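PDB 3R6D: NAD-dependent epimerase/dehydratase from Veillonella parvula DSM 2008, which probably binds NAD(P) through a Rossmann-type domain and may act as an epimerase or dehydratase. Local coordinates for residues Thr24-Thr29 with Phe190-His194; Arg101-Ser107 with Asn146-Leu152; Asp165-Glu171 with Ser205-Pro211. One frame throughout, in Å; residues are numbered along the deposited sequence. Where two conformers were deposited one is given.

Interaction 2 is the core contact: two parallel strands bonded edge to edge, most of their residues buried. Interactions 1 and 3 lie farther out and are partly buried. Interaction 1 packs two helix ends through apolar groups and one water, with no direct hydrogen bond across it. Interaction 3 is an antiparallel strand pair with carboxylates along it. Helix 182-193 ties interaction 1 to interaction 2, since Ile192 packs on Arg102 and Ile104, and Leu193 on Ile104. Strands 148-158 and 204-209 are neighbours in one sheet, which ties interaction 2 to interaction 3. Asp191 and Tyr166 join interactions 1 and 3 by a hydrogen bond.

Interaction 1: residues Thr24-Thr29 with Phe190-His194; sequences TLLTYT and FDILH
Phe190 packs against Tyr28 and Thr29, and Leu193 against Leu25, where the C-terminal ends of helices 22-28 and 182-193 meet. This is helix-to-helix packing in a Rossmann-type domain, partly buried and without a direct hydrogen bond across it. The ring of Phe190 carries most of it. Its CG lies anti to the backbone N (chi1 178°), which carries CE1 across to the other helix. CE1 meets Tyr28 CB at 3.7 Å and Thr29 CG2 at 3.7 Å, both coming at a slant to the ring. Deeper in, Leu25 and Leu193 cross at about a right angle, with Leu25 CD2 4.1 Å from Leu193 CD1. Both leucines are buried, and Leu25 also rests on Ile33 of strand 33-37.

The methyl of Thr29 serves two rings. Besides Phe190 it reaches the edge of the His194 imidazole, with CG2 3.7 Å from CE1. Thr29 OG1 turns back to its own helix and bonds Leu25 O at 2.7 Å. The hydroxyl is therefore occupied while the methyl faces the partner.

His194 is held at both nitrogens. ND1 donates to Phe190 O at 2.8 Å. The oxygen lies near the imidazole plane, while ND1 comes from above the carbonyl plane. NE2 shares a hydrogen bond with a water, and this water donates to Tyr28 O. The imidazole lies partly over the Phe190 ring, with CE1 offset toward the rim. These two bonds and the Phe190 ring should limit rotation of the imidazole. The chemistry implies a contact held by apolar packing, with one water bridge as its polar link.

Interaction 2: residues Arg101-Ser107 with Asn146-Leu152; sequences RRVIGVS and NLNYTIL
Arg102 reaches across to Asn148 and Thr150 of the adjacent parallel strand. Its CB leaves on the sheet face that also bears Ile104, Asn148 and Thr150. CG turns away from the backbone nitrogen (chi1 -170°), and the chain then bends at chi2 toward the neighbour. CD passes Asn148 ND2 at 3.3 Å. NE forms a salt bridge with Glu198. NH1 bonds Asn148 O at 2.9 Å, and NH1 and NH2 both grip Thr150 OG1, each at 2.9 Å. All three bonds lie close to the guanidinium plane, so the group meets them with its edge. Thr150 OG1 also bonds Phe201 O. Asn148 O takes a second donor, Val103 N. The two donors approach from opposite faces of the carbonyl plane, so this oxygen is gripped from both sides.

The backbones run in parallel register from Arg102 with Asn148 to Val106 with Leu152. Thr150 N bonds Val103 O at 2.8 Å. On the other face Val103 CG1 rests on Tyr149 CB at 3.8 Å. At the exposed start, in one of two conformers of Arg101, NH2 bonds Asn146 O at 2.7 Å.

Strands 102-108 and 148-158 lie in the central parallel part of the Rossmann-type sheet. Strand 76-79 borders the first, and strand 204-209 borders the second. Helix 182-193 covers Arg102, Ile104 and Leu152, whereas helix 129-144 packs on Tyr149 and Ile151 from the other face.

Interaction 3: residues Asp165-Glu171 with Ser205-Pro211; sequences DYELIPE and SIGVGEP
Glu167 and Pro211 lie side by side, pointing opposite ways, at one end of an antiparallel strand pair. Glu167 CG is tucked over its own backbone, flanked by N and C (chi1 57°), and the chain runs extended from there. This lays Glu167 CG alongside Pro211 CG at 4.0 Å and brings OE2 to 3.6 Å from Pro211 CA. OE2 also lies close to the like-charged Asp177 carboxylate, which may raise the proton affinity of one of them. An alanine in place of Glu167 would remove CG and the carboxylate, and is likely to leave that flank of the Pro211 ring uncovered. In one of its two conformers, Asp165 crosses the same ring at a slant, with OD2 3.3 Å from Pro211 CG.

Apolar groups fill the face that bears Leu168 and Val208. Leu168 crosses Ile206 obliquely, its CB 3.7 Å from Ile206 CG2. Its CD2 meets Val208 CG2 at 4.0 Å. Tyr166 touches Val208 with its CB, while its hydroxyl bonds Asp191 of helix 182-193.

Glu167 with Gly209 and Ile169 with Gly207 are hydrogen-bonded pairs, each joined by two backbone bonds. Gly207 lies close under Ile169, where a side chain would meet Ile169 CB. Beyond the strand, Glu171 OE2 accepts from Ser205 N at 2.9 Å, from above the carboxylate plane.

Strand 167-169 is the antiparallel strand of an otherwise parallel sheet. It pairs with strand 204-209, which pairs in turn with strand 148-158 through backbone bonds from Ile206 to Ile151 and Arg153. Val208 packs on Leu154 of that strand.

Interaction 1: residues Thr24-Thr29 with Phe190-His194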
loop_
_atom_site.group_PDB
_atom_site.type_symbol
_atom_site.label_atom_id
_atom_site.label_comp_id
_atom_site.label_asym_id
_atom_site.label_seq_id
_atom_site.Cartn_x
_atom_site.Cartn_y
_atom_site.Cartn_z
ATOM N N THR A 24 -7.038 -11.723 -2.990
ATOM C CA THR A 24 -8.395 -11.360 -2.563
ATOM C C THR A 24 -9.184 -10.722 -3.683
ATOM O O THR A 24 -10.396 -10.924 -3.761
ATOM C CB THR A 24 -8.446 -10.440 -1.313
ATOM O OG1 THR A 24 -8.382 -9.046 -1.679
ATOM C CG2 THR A 24 -7.393 -10.792 -0.360
ATOM N N LEU A 25 -8.526 -9.920 -4.518
ATOM C CA LEU A 25 -9.250 -9.302 -5.626
ATOM C C LEU A 25 -9.658 -10.353 -6.661
ATOM O O LEU A 25 -10.700 -10.217 -7.290
ATOM C CB LEU A 25 -8.450 -8.158 -6.233
ATOM C CG LEU A 25 -8.174 -6.960 -5.301
ATOM C CD1 LEU A 25 -7.324 -5.924 -6.030
ATOM C CD2 LEU A 25 -9.449 -6.334 -4.740
ATOM N N LEU A 26 -8.834 -11.370 -6.871
ATOM C CA LEU A 26 -9.249 -12.415 -7.789
ATOM C C LEU A 26 -10.427 -13.202 -7.229
ATOM O O LEU A 26 -11.357 -13.511 -7.977
ATOM C CB LEU A 26 -8.075 -13.353 -8.098
ATOM C CG LEU A 26 -6.937 -12.716 -8.920
ATOM C CD1 LEU A 26 -5.743 -13.630 -8.958
ATOM C CD2 LEU A 26 -7.458 -12.368 -10.333
ATOM N N THR A 27 -10.378 -13.547 -5.945
ATOM C CA THR A 27 -11.410 -14.395 -5.345
ATOM C C THR A 27 -12.733 -13.649 -5.169
ATOM O O THR A 27 -13.813 -14.222 -5.414
ATOM C CB THR A 27 -10.930 -14.941 -4.005
ATOM O OG1 THR A 27 -9.772 -15.743 -4.262
ATOM C CG2 THR A 27 -11.995 -15.817 -3.343
ATOM N N TYR A 28 -12.676 -12.371 -4.786
ATOM C CA TYR A 28 -13.830 -11.682 -4.251
ATOM C C TYR A 28 -14.302 -10.512 -5.107
ATOM O O TYR A 28 -15.238 -9.825 -4.695
ATOM C CB TYR A 28 -13.579 -11.176 -2.796
ATOM C CG TYR A 28 -13.369 -12.336 -1.846
ATOM C CD1 TYR A 28 -14.433 -13.208 -1.518
ATOM C CD2 TYR A 28 -12.117 -12.605 -1.315
ATOM C CE1 TYR A 28 -14.236 -14.285 -0.673
ATOM C CE2 TYR A 28 -11.925 -13.670 -0.420
ATOM C CZ TYR A 28 -12.991 -14.510 -0.125
ATOM O OH TYR A 28 -12.806 -15.595 0.733
ATOM N N THR A 29 -13.656 -10.276 -6.255
ATOM C CA THR A 29 -14.124 -9.253 -7.195
ATOM C C THR A 29 -13.974 -9.737 -8.636
ATOM O O THR A 29 -13.370 -10.780 -8.885
ATOM C CB THR A 29 -13.311 -7.916 -7.052
ATOM O OG1 THR A 29 -12.084 -8.007 -7.778
ATOM C CG2 THR A 29 -13.061 -7.511 -5.615
ATOM N N PHE A 190 -9.367 -3.661 0.520
ATOM C CA PHE A 190 -10.566 -4.144 -0.151
ATOM C C PHE A 190 -11.737 -3.201 0.151
ATOM O O PHE A 190 -12.489 -2.797 -0.740
ATOM C CB PHE A 190 -10.850 -5.565 0.336
ATOM C CG PHE A 190 -12.090 -6.180 -0.247
ATOM C CD1 PHE A 190 -12.014 -7.012 -1.360
ATOM C CD2 PHE A 190 -13.326 -5.932 0.328
ATOM C CE1 PHE A 190 -13.175 -7.613 -1.888
ATOM C CE2 PHE A 190 -14.489 -6.493 -0.210
ATOM C CZ PHE A 190 -14.396 -7.334 -1.307
ATOM N N ASP A 191 -11.903 -2.875 1.434
ATOM C CA ASP A 191 -13.038 -2.039 1.856
ATOM C C ASP A 191 -12.946 -0.648 1.219
ATOM O O ASP A 191 -13.962 -0.111 0.756
ATOM C CB ASP A 191 -13.103 -1.947 3.366
ATOM C CG ASP A 191 -13.514 -3.260 4.019
ATOM O OD1 ASP A 191 -14.065 -4.132 3.313
ATOM O OD2 ASP A 191 -13.300 -3.439 5.241
ATOM N N ILE A 192 -11.738 -0.079 1.133
ATOM C CA ILE A 192 -11.580 1.212 0.480
ATOM C C ILE A 192 -12.003 1.158 -0.987
ATOM O O ILE A 192 -12.642 2.088 -1.518
ATOM C CB ILE A 192 -10.139 1.695 0.670
ATOM C CG1 ILE A 192 -9.910 2.035 2.142
ATOM C CG2 ILE A 192 -9.835 2.893 -0.210
ATOM C CD1 ILE A 192 -8.458 2.259 2.520
ATOM N N LEU A 193 -11.623 0.069 -1.665
ATOM C CA LEU A 193 -11.965 -0.115 -3.079
ATOM C C LEU A 193 -13.457 -0.341 -3.339
ATOM O O LEU A 193 -13.897 -0.273 -4.475
ATOM C CB LEU A 193 -11.160 -1.272 -3.671
ATOM C CG LEU A 193 -9.648 -1.025 -3.826
ATOM C CD1 LEU A 193 -8.897 -2.335 -4.042
ATOM C CD2 LEU A 193 -9.373 -0.003 -4.932
ATOM N N HIS A 194 -14.201 -0.628 -2.285
ATOM C CA HIS A 194 -15.646 -0.819 -2.357
ATOM C C HIS A 194 -16.443 0.352 -1.794
ATOM O O HIS A 194 -17.675 0.277 -1.754
ATOM C CB HIS A 194 -16.028 -2.132 -1.670
ATOM C CG HIS A 194 -15.644 -3.337 -2.465
ATOM N ND1 HIS A 194 -14.336 -3.790 -2.542
ATOM C CD2 HIS A 194 -16.391 -4.188 -3.211
ATOM C CE1 HIS A 194 -14.305 -4.867 -3.322
ATOM N NE2 HIS A 194 -15.537 -5.132 -3.730
HETATM O O HOH W 1 -16.659 -7.294 -5.052
#

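Interaction 2: residues Arg101-Ser107 with Asn146-Leu152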
loop_
_atom_site.group_PDB
_atom_site.type_symbol
_atom_site.label_atom_id
_atom_site.label_comp_id
_atom_site.label_asym_id
_atom_site.label_seq_id
_atom_site.Cartn_x
_atom_site.Cartn_y
_atom_site.Cartn_z
ATOM N N ARG A 101 -5.493 9.224 -11.869
ATOM C CA ARG A 101 -5.699 10.064 -10.682
ATOM C C ARG A 101 -5.614 9.310 -9.355
ATOM O O ARG A 101 -5.068 9.843 -8.365
ATOM C CB ARG A 101 -7.061 10.768 -10.770
ATOM C CG ARG A 101 -7.290 11.464 -12.098
ATOM C CD ARG A 101 -6.329 12.614 -12.273
ATOM N NE ARG A 101 -6.568 13.620 -11.246
ATOM C CZ ARG A 101 -5.612 14.262 -10.575
ATOM N NH1 ARG A 101 -4.331 14.029 -10.811
ATOM N NH2 ARG A 101 -5.946 15.137 -9.658
ATOM N N ARG A 102 -6.145 8.086 -9.320
ATOM C CA ARG A 102 -6.369 7.388 -8.024
ATOM C C ARG A 102 -5.217 6.472 -7.648
ATOM O O ARG A 102 -4.859 5.568 -8.430
ATOM C CB ARG A 102 -7.669 6.600 -8.081
ATOM C CG ARG A 102 -8.103 6.040 -6.733
ATOM C CD ARG A 102 -8.787 7.103 -5.894
ATOM N NE ARG A 102 -9.182 6.542 -4.586
ATOM C CZ ARG A 102 -8.432 6.512 -3.475
ATOM N NH1 ARG A 102 -7.241 7.120 -3.420
ATOM N NH2 ARG A 102 -8.893 5.865 -2.414
ATOM N N VAL A 103 -4.614 6.725 -6.482
ATOM C CA VAL A 103 -3.471 5.909 -6.043
ATOM C C VAL A 103 -3.629 5.587 -4.560
ATOM O O VAL A 103 -3.953 6.467 -3.760
ATOM C CB VAL A 103 -2.112 6.581 -6.446
ATOM C CG1 VAL A 103 -1.925 7.939 -5.815
ATOM C CG2 VAL A 103 -0.950 5.648 -6.176
ATOM N N ILE A 104 -3.415 4.318 -4.193
ATOM C CA ILE A 104 -3.375 3.894 -2.799
ATOM C C ILE A 104 -1.972 3.355 -2.555
ATOM O O ILE A 104 -1.524 2.475 -3.290
ATOM C CB ILE A 104 -4.437 2.795 -2.526
ATOM C CG1 ILE A 104 -5.846 3.345 -2.749
ATOM C CG2 ILE A 104 -4.277 2.251 -1.102
ATOM C CD1 ILE A 104 -6.917 2.278 -2.890
ATOM N N GLY A 105 -1.281 3.868 -1.540
ATOM C CA GLY A 105 0.099 3.480 -1.291
ATOM C C GLY A 105 0.328 3.116 0.164
ATOM O O GLY A 105 -0.325 3.668 1.056
ATOM N N VAL A 106 1.278 2.217 0.408
ATOM C CA VAL A 106 1.646 1.769 1.721
ATOM C C VAL A 106 2.890 2.466 2.231
ATOM O O VAL A 106 3.937 2.400 1.585
ATOM C CB VAL A 106 1.848 0.251 1.691
ATOM C CG1 VAL A 106 2.578 -0.207 2.912
ATOM C CG2 VAL A 106 0.471 -0.439 1.567
ATOM N N SER A 107 2.777 3.073 3.412
ATOM C CA SER A 107 3.891 3.713 4.090
ATOM C C SER A 107 3.947 3.226 5.518
ATOM O O SER A 107 3.243 2.294 5.905
ATOM C CB SER A 107 3.692 5.225 3.972
ATOM O OG SER A 107 4.770 5.949 4.493
ATOM N N ASN A 146 -0.565 16.099 -7.188
ATOM C CA ASN A 146 -1.924 16.445 -7.360
ATOM C C ASN A 146 -2.861 15.230 -7.422
ATOM O O ASN A 146 -4.042 15.340 -7.750
ATOM C CB ASN A 146 -1.950 17.255 -8.679
ATOM C CG ASN A 146 -1.243 16.489 -9.882
ATOM O OD1 ASN A 146 -1.350 15.257 -9.967
ATOM N ND2 ASN A 146 -0.502 17.209 -10.767
ATOM N N LEU A 147 -2.301 14.035 -7.127
ATOM C CA LEU A 147 -3.033 12.789 -7.299
ATOM C C LEU A 147 -4.079 12.642 -6.208
ATOM O O LEU A 147 -3.928 13.180 -5.081
ATOM C CB LEU A 147 -2.089 11.569 -7.269
ATOM C CG LEU A 147 -1.048 11.567 -8.381
ATOM C CD1 LEU A 147 -0.022 10.478 -8.173
ATOM C CD2 LEU A 147 -1.705 11.399 -9.765
ATOM N N ASN A 148 -5.132 11.879 -6.493
ATOM C CA ASN A 148 -6.090 11.531 -5.483
ATOM C C ASN A 148 -5.548 10.320 -4.708
ATOM O O ASN A 148 -5.879 9.158 -5.005
ATOM C CB ASN A 148 -7.458 11.235 -6.068
ATOM C CG ASN A 148 -8.450 10.875 -4.994
ATOM O OD1 ASN A 148 -8.158 11.065 -3.803
ATOM N ND2 ASN A 148 -9.570 10.270 -5.366
ATOM N N TYR A 149 -4.668 10.605 -3.735
ATOM C CA TYR A 149 -3.949 9.578 -3.002
ATOM C C TYR A 149 -4.657 9.176 -1.732
ATOM O O TYR A 149 -5.325 9.997 -1.069
ATOM C CB TYR A 149 -2.503 10.027 -2.697
ATOM C CG TYR A 149 -2.405 11.161 -1.704
ATOM C CD1 TYR A 149 -2.442 10.899 -0.337
ATOM C CD2 TYR A 149 -2.243 12.491 -2.120
ATOM C CE1 TYR A 149 -2.364 11.907 0.607
ATOM C CE2 TYR A 149 -2.149 13.526 -1.189
ATOM C CZ TYR A 149 -2.206 13.211 0.177
ATOM O OH TYR A 149 -2.108 14.193 1.157
ATOM N N THR A 150 -4.434 7.915 -1.353
ATOM C CA THR A 150 -4.632 7.507 0.039
ATOM C C THR A 150 -3.336 6.845 0.485
ATOM O O THR A 150 -2.911 5.847 -0.137
ATOM C CB THR A 150 -5.770 6.461 0.201
ATOM O OG1 THR A 150 -6.931 6.853 -0.554
ATOM C CG2 THR A 150 -6.100 6.280 1.671
ATOM N N ILE A 151 -2.704 7.395 1.517
ATOM C CA ILE A 151 -1.546 6.754 2.122
ATOM C C ILE A 151 -2.049 5.922 3.275
ATOM O O ILE A 151 -2.853 6.402 4.087
ATOM C CB ILE A 151 -0.513 7.803 2.561
ATOM C CG1 ILE A 151 0.084 8.513 1.315
ATOM C CG2 ILE A 151 0.554 7.154 3.452
ATOM C CD1 ILE A 151 0.841 9.772 1.666
ATOM N N LEU A 152 -1.601 4.660 3.368
ATOM C CA LEU A 152 -1.911 3.797 4.512
ATOM C C LEU A 152 -0.676 3.702 5.370
ATOM O O LEU A 152 0.348 3.161 4.947
ATOM C CB LEU A 152 -2.382 2.400 4.016
ATOM C CG LEU A 152 -3.631 2.469 3.105
ATOM C CD1 LEU A 152 -3.921 1.046 2.640
ATOM C CD2 LEU A 152 -4.795 3.083 3.819
#

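Interaction 3: residues Asp165-Glu171 with Ser205-Pro211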
loop_
_atom_site.group_PDB
_atom_site.type_symbol
_atom_site.label_atom_id
_atom_site.label_comp_id
_atom_site.label_asym_id
_atom_site.label_seq_id
_atom_site.Cartn_x
_atom_site.Cartn_y
_atom_site.Cartn_z
ATOM N N ASP A 165 -9.312 -8.118 11.754
ATOM C CA ASP A 165 -9.867 -6.920 12.336
ATOM C C ASP A 165 -8.877 -5.754 12.235
ATOM O O ASP A 165 -7.687 -5.899 12.552
ATOM C CB ASP A 165 -10.194 -7.191 13.802
ATOM C CG ASP A 165 -10.974 -6.071 14.438
ATOM O OD1 ASP A 165 -11.776 -5.429 13.738
ATOM O OD2 ASP A 165 -10.776 -5.837 15.646
ATOM N N TYR A 166 -9.365 -4.602 11.786
ATOM C CA TYR A 166 -8.494 -3.411 11.724
ATOM C C TYR A 166 -9.251 -2.204 12.222
ATOM O O TYR A 166 -10.488 -2.217 12.261
ATOM C CB TYR A 166 -7.999 -3.157 10.287
ATOM C CG TYR A 166 -9.093 -2.766 9.326
ATOM C CD1 TYR A 166 -9.486 -1.434 9.198
ATOM C CD2 TYR A 166 -9.747 -3.725 8.544
ATOM C CE1 TYR A 166 -10.518 -1.043 8.330
ATOM C CE2 TYR A 166 -10.781 -3.342 7.659
ATOM C CZ TYR A 166 -11.158 -2.006 7.566
ATOM O OH TYR A 166 -12.162 -1.619 6.700
ATOM N N GLU A 167 -8.526 -1.163 12.633
ATOM C CA GLU A 167 -9.132 0.140 12.802
ATOM C C GLU A 167 -8.322 1.156 12.016
ATOM O O GLU A 167 -7.108 0.973 11.785
ATOM C CB GLU A 167 -9.227 0.518 14.291
ATOM C CG GLU A 167 -7.876 0.508 15.017
ATOM C CD GLU A 167 -8.007 0.776 16.509
ATOM O OE1 GLU A 167 -9.131 1.119 16.978
ATOM O OE2 GLU A 167 -6.999 0.634 17.232
ATOM N N LEU A 168 -8.994 2.225 11.637
ATOM C CA LEU A 168 -8.407 3.295 10.844
ATOM C C LEU A 168 -8.152 4.479 11.757
ATOM O O LEU A 168 -9.008 4.857 12.554
ATOM C CB LEU A 168 -9.357 3.684 9.702
ATOM C CG LEU A 168 -9.662 2.568 8.705
ATOM C CD1 LEU A 168 -10.582 3.013 7.595
ATOM C CD2 LEU A 168 -8.381 2.007 8.090
ATOM N N ILE A 169 -6.952 5.042 11.654
ATOM C CA ILE A 169 -6.486 6.095 12.555
ATOM C C ILE A 169 -6.299 7.386 11.776
ATOM O O ILE A 169 -5.393 7.478 10.938
ATOM C CB ILE A 169 -5.154 5.699 13.256
ATOM C CG1 ILE A 169 -5.265 4.346 13.953
ATOM C CG2 ILE A 169 -4.707 6.803 14.241
ATOM C CD1 ILE A 169 -6.199 4.270 15.062
ATOM N N PRO A 170 -7.162 8.374 12.017
ATOM C CA PRO A 170 -7.089 9.567 11.185
ATOM C C PRO A 170 -5.804 10.366 11.374
ATOM O O PRO A 170 -5.088 10.186 12.385
ATOM C CB PRO A 170 -8.343 10.372 11.586
ATOM C CG PRO A 170 -8.919 9.781 12.717
ATOM C CD PRO A 170 -8.324 8.387 12.929
ATOM N N GLU A 171 -5.530 11.276 10.442
ATOM C CA GLU A 171 -4.392 12.154 10.550
ATOM C C GLU A 171 -4.484 12.951 11.835
ATOM O O GLU A 171 -5.552 13.521 12.133
ATOM C CB GLU A 171 -4.406 13.147 9.377
ATOM C CG GLU A 171 -4.373 12.445 8.093
ATOM C CD GLU A 171 -4.076 13.352 6.929
ATOM O OE1 GLU A 171 -3.270 14.303 7.029
ATOM O OE2 GLU A 171 -4.657 13.091 5.876
ATOM N N SER A 205 -4.065 10.496 4.647
ATOM C CA SER A 205 -3.115 9.531 5.157
ATOM C C SER A 205 -3.695 8.916 6.416
ATOM O O SER A 205 -3.882 9.603 7.428
ATOM C CB SER A 205 -1.829 10.234 5.506
ATOM O OG SER A 205 -0.941 9.268 6.040
ATOM N N ILE A 206 -3.999 7.620 6.336
ATOM C CA ILE A 206 -4.810 6.937 7.345
ATOM C C ILE A 206 -3.970 5.804 7.947
ATOM O O ILE A 206 -3.418 4.984 7.209
ATOM C CB ILE A 206 -6.102 6.368 6.673
ATOM C CG1 ILE A 206 -6.908 7.481 5.979
ATOM C CG2 ILE A 206 -7.004 5.644 7.683
ATOM C CD1 ILE A 206 -7.223 8.689 6.834
ATOM N N GLY A 207 -3.891 5.737 9.280
ATOM C CA GLY A 207 -3.199 4.624 9.929
ATOM C C GLY A 207 -4.072 3.373 9.938
ATOM O O GLY A 207 -5.313 3.470 9.965
ATOM N N VAL A 208 -3.433 2.209 9.922
ATOM C CA VAL A 208 -4.153 0.931 9.975
ATOM C C VAL A 208 -3.491 0.104 11.078
ATOM O O VAL A 208 -2.296 -0.198 10.992
ATOM C CB VAL A 208 -4.115 0.176 8.621
ATOM C CG1 VAL A 208 -5.053 -1.018 8.699
ATOM C CG2 VAL A 208 -4.554 1.057 7.460
ATOM N N GLY A 209 -4.293 -0.260 12.090
ATOM C CA GLY A 209 -3.740 -0.969 13.232
ATOM C C GLY A 209 -4.695 -2.026 13.744
ATOM O O GLY A 209 -5.908 -1.948 13.489
ATOM N N GLU A 210 -4.162 -2.991 14.499
ATOM C CA GLU A 210 -4.984 -4.010 15.153
ATOM C C GLU A 210 -5.506 -3.462 16.482
ATOM O O GLU A 210 -4.722 -3.114 17.366
ATOM C CB GLU A 210 -4.142 -5.249 15.400
ATOM C CG GLU A 210 -4.893 -6.385 16.133
ATOM C CD GLU A 210 -4.022 -7.587 16.389
ATOM O OE1 GLU A 210 -3.018 -7.792 15.708
ATOM O OE2 GLU A 210 -4.374 -8.365 17.288
ATOM N N PRO A 211 -6.843 -3.402 16.638
ATOM C CA PRO A 211 -7.373 -2.912 17.906
ATOM C C PRO A 211 -6.842 -3.736 19.085
ATOM O O PRO A 211 -6.666 -4.937 18.961
ATOM C CB PRO A 211 -8.873 -3.108 17.760
ATOM C CG PRO A 211 -9.130 -3.039 16.252
ATOM C CD PRO A 211 -7.912 -3.724 15.664
HETATM O O HOH W 2 -8.248 -6.754 17.520
#